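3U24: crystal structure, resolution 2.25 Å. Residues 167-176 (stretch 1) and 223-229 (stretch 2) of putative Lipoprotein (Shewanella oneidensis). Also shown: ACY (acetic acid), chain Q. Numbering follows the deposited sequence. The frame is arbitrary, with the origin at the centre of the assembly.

Stretch 1 167-176: TLEHTELAVL
Stretch 2, residues 223-229: WLNAQVS

Two helical segments of one chain pack side by side. Residues 168-176 and 223-229 are both helical, with phi between -75° and -53° and psi between -51° and -27°; Thr 167, at -78/154, occupies the N-cap position of the first helix. The axes approach to 9.3 Å, and their N-to-C directions differ by 152° (signed crossing angle -152°), so the helices run roughly antiparallel. Two CA-to-CA distances fix the register: 6.3 Å between CA of Thr 171 and CA of Val 228, and 6.0 Å between CA of Val 175 and CA of Leu 224. Each pairing is thus one helical turn from the other, in opposite senses along the two helices.

The main bump is Val 228 (chi1 t, 167°). Its side chain enters a hollow bounded by Leu 168, Thr 171, Glu 172 and Val 175, the i, i+3, i+4, i+7 pattern of a knob-into-hole site. Three walls are defined by distances from the valine: CG2 lies 3.8 Å from CG2 of Thr 171 and 3.9 Å from CG2 of Val 175, while CG1 lies 4.2 Å from CD1 of Leu 168 (t, p). Glu 172 closes the site more loosely, its CG 4.4 Å from CG1 of Val 228; its CA-to-CB bond points away.

One turn along, Leu 224 (m, t) points its CA-to-CB bond toward the first helix. CD1 of Leu 224 meets CB of Ala 174 at 3.8 Å, and CB of Leu 224 meets CG2 of Val 175 at 3.7 Å. Val 175 (t, 170°) therefore touches both Leu 224 and Val 228 through CG2, while its CG1 lies 3.3 Å from OD1 of Asn 225 (m, chi2 -24°), whose CA-to-CB bond points away although the side-chain end comes nearer.

Thr 171 (m, -49°) presents its methyl to the partner: CG2 is 4.1 Å from CB of Gln 227, whose side chain (m, m, chi3 -55°) then leads away. The hydroxyl is used within its own stretch, OG1 of Thr 171 donating to O of the N-cap Thr 167 at 2.7 Å. No hydrogen bond crosses between the stretches; the 358 Å² buried, both sides summed, rests mainly on apolar packing.

Away from this interface, OG1 of Thr 167 (p, 74°) hydrogen-bonds ND1 of His 170 (m, chi2 85°) at 2.8 Å. On the same imidazole, NE2 donates a weak bond to O of the acetic acid at 3.2 Å, with an N-H...O angle of 123°.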

# COMPACT_ATOMS: atom_id res chain seq x y z
N THR A 167 16.00 6.63 15.53
CA THR A 167 15.24 5.69 16.35
C THR A 167 15.94 4.35 16.36
O THR A 167 16.67 3.95 15.43
CB THR A 167 13.81 5.45 15.83
OG1 THR A 167 13.89 4.62 14.66
CG2 THR A 167 13.08 6.76 15.50
N LEU A 168 15.71 3.60 17.42
CA LEU A 168 16.32 2.30 17.53
C LEU A 168 15.75 1.39 16.44
O LEU A 168 16.48 0.61 15.81
CB LEU A 168 16.04 1.67 18.91
CG LEU A 168 16.49 0.20 19.01
CD1 LEU A 168 18.00 0.12 18.77
CD2 LEU A 168 16.04 -0.43 20.36
N GLU A 169 14.45 1.45 16.27
CA GLU A 169 13.76 0.51 15.38
C GLU A 169 14.21 0.67 13.90
O GLU A 169 14.44 -0.31 13.19
CB GLU A 169 12.24 0.67 15.47
CG GLU A 169 11.66 0.21 16.82
CD GLU A 169 11.90 1.21 18.00
OE1 GLU A 169 12.45 2.34 17.79
OE2 GLU A 169 11.53 0.85 19.14
N HIS A 170 14.36 1.91 13.44
CA HIS A 170 14.71 2.07 12.03
C HIS A 170 16.16 1.75 11.83
O HIS A 170 16.56 1.33 10.73
CB HIS A 170 14.34 3.48 11.52
CG HIS A 170 12.84 3.74 11.50
ND1 HIS A 170 12.16 4.17 12.57
CD2 HIS A 170 11.88 3.53 10.49
CE1 HIS A 170 10.85 4.29 12.28
NE2 HIS A 170 10.66 3.89 11.01
N THR A 171 16.97 1.92 12.87
CA THR A 171 18.39 1.59 12.76
C THR A 171 18.55 0.06 12.66
O THR A 171 19.40 -0.42 11.89
CB THR A 171 19.23 2.17 13.91
OG1 THR A 171 18.94 3.57 14.09
CG2 THR A 171 20.72 2.00 13.63
N GLU A 172 17.68 -0.67 13.36
CA GLU A 172 17.74 -2.12 13.37
C GLU A 172 17.30 -2.58 12.00
O GLU A 172 17.84 -3.51 11.44
CB GLU A 172 16.79 -2.72 14.43
CG GLU A 172 17.29 -2.62 15.88
CD GLU A 172 16.25 -3.02 16.97
OE1 GLU A 172 14.99 -2.80 16.85
OE2 GLU A 172 16.73 -3.51 18.02
N LEU A 173 16.28 -1.95 11.49
CA LEU A 173 15.81 -2.29 10.16
C LEU A 173 16.94 -2.04 9.11
O LEU A 173 17.21 -2.88 8.25
CB LEU A 173 14.53 -1.56 9.83
CG LEU A 173 13.88 -1.91 8.48
CD1 LEU A 173 13.48 -3.41 8.35
CD2 LEU A 173 12.71 -0.96 8.21
N ALA A 174 17.62 -0.91 9.23
CA ALA A 174 18.75 -0.58 8.35
C ALA A 174 19.79 -1.70 8.32
O ALA A 174 20.30 -2.04 7.26
CB ALA A 174 19.40 0.74 8.78
N VAL A 175 20.10 -2.25 9.49
CA VAL A 175 21.14 -3.30 9.58
C VAL A 175 20.71 -4.53 8.74
O VAL A 175 21.44 -5.02 7.87
CB VAL A 175 21.39 -3.76 11.02
CG1 VAL A 175 22.31 -5.01 11.01
CG2 VAL A 175 21.95 -2.63 11.87
N LEU A 176 19.50 -4.96 9.00
CA LEU A 176 18.90 -6.09 8.35
C LEU A 176 18.72 -5.89 6.84
O LEU A 176 19.11 -6.76 6.06
CB LEU A 176 17.58 -6.29 9.05
CG LEU A 176 16.66 -7.39 8.63
CD1 LEU A 176 15.55 -7.44 9.71
CD2 LEU A 176 16.13 -7.04 7.23
N TRP A 223 29.23 0.13 11.09
CA TRP A 223 28.85 1.36 11.72
C TRP A 223 27.42 1.30 12.26
O TRP A 223 27.16 1.69 13.40
CB TRP A 223 29.06 2.49 10.76
CG TRP A 223 28.70 3.84 11.30
CD1 TRP A 223 29.53 4.72 11.99
CD2 TRP A 223 27.42 4.56 11.13
NE1 TRP A 223 28.87 5.89 12.24
CE2 TRP A 223 27.60 5.85 11.76
CE3 TRP A 223 26.20 4.24 10.56
CZ2 TRP A 223 26.56 6.78 11.84
CZ3 TRP A 223 25.17 5.19 10.59
CH2 TRP A 223 25.35 6.44 11.22
N LEU A 224 26.50 0.77 11.47
CA LEU A 224 25.10 0.63 11.91
C LEU A 224 25.03 -0.23 13.17
O LEU A 224 24.31 0.10 14.09
CB LEU A 224 24.22 0.07 10.80
CG LEU A 224 23.87 0.96 9.56
CD1 LEU A 224 23.12 0.16 8.50
CD2 LEU A 224 23.05 2.17 9.95
N ASN A 225 25.81 -1.31 13.22
CA ASN A 225 25.84 -2.16 14.41
C ASN A 225 26.35 -1.41 15.63
O ASN A 225 25.80 -1.57 16.75
CB ASN A 225 26.67 -3.44 14.21
CG ASN A 225 25.96 -4.52 13.38
OD1 ASN A 225 24.72 -4.60 13.29
ND2 ASN A 225 26.76 -5.36 12.77
N ALA A 226 27.39 -0.60 15.44
CA ALA A 226 27.87 0.22 16.55
C ALA A 226 26.76 1.20 16.98
O ALA A 226 26.56 1.42 18.19
CB ALA A 226 29.19 0.96 16.21
N GLN A 227 25.99 1.74 16.04
CA GLN A 227 24.90 2.64 16.43
C GLN A 227 23.79 1.93 17.26
O GLN A 227 23.36 2.44 18.27
CB GLN A 227 24.29 3.37 15.24
CG GLN A 227 25.28 4.27 14.52
CD GLN A 227 25.55 5.55 15.30
OE1 GLN A 227 24.62 6.31 15.64
NE2 GLN A 227 26.79 5.80 15.57
N VAL A 228 23.33 0.78 16.80
CA VAL A 228 22.29 0.02 17.51
C VAL A 228 22.78 -0.23 18.96
O VAL A 228 22.04 -0.02 19.94
CB VAL A 228 22.07 -1.38 16.84
CG1 VAL A 228 21.24 -2.32 17.72
CG2 VAL A 228 21.46 -1.21 15.45
N SER A 229 24.03 -0.65 19.09
CA SER A 229 24.58 -0.93 20.39
C SER A 229 24.55 0.32 21.31
O SER A 229 24.10 0.22 22.44
CB SER A 229 26.00 -1.50 20.25
OG SER A 229 26.59 -1.54 21.51
C ACY Q . 9.11 6.47 7.85
O ACY Q . 9.23 5.44 8.56
OXT ACY Q . 7.99 6.98 7.54
CH3 ACY Q . 10.35 7.10 7.31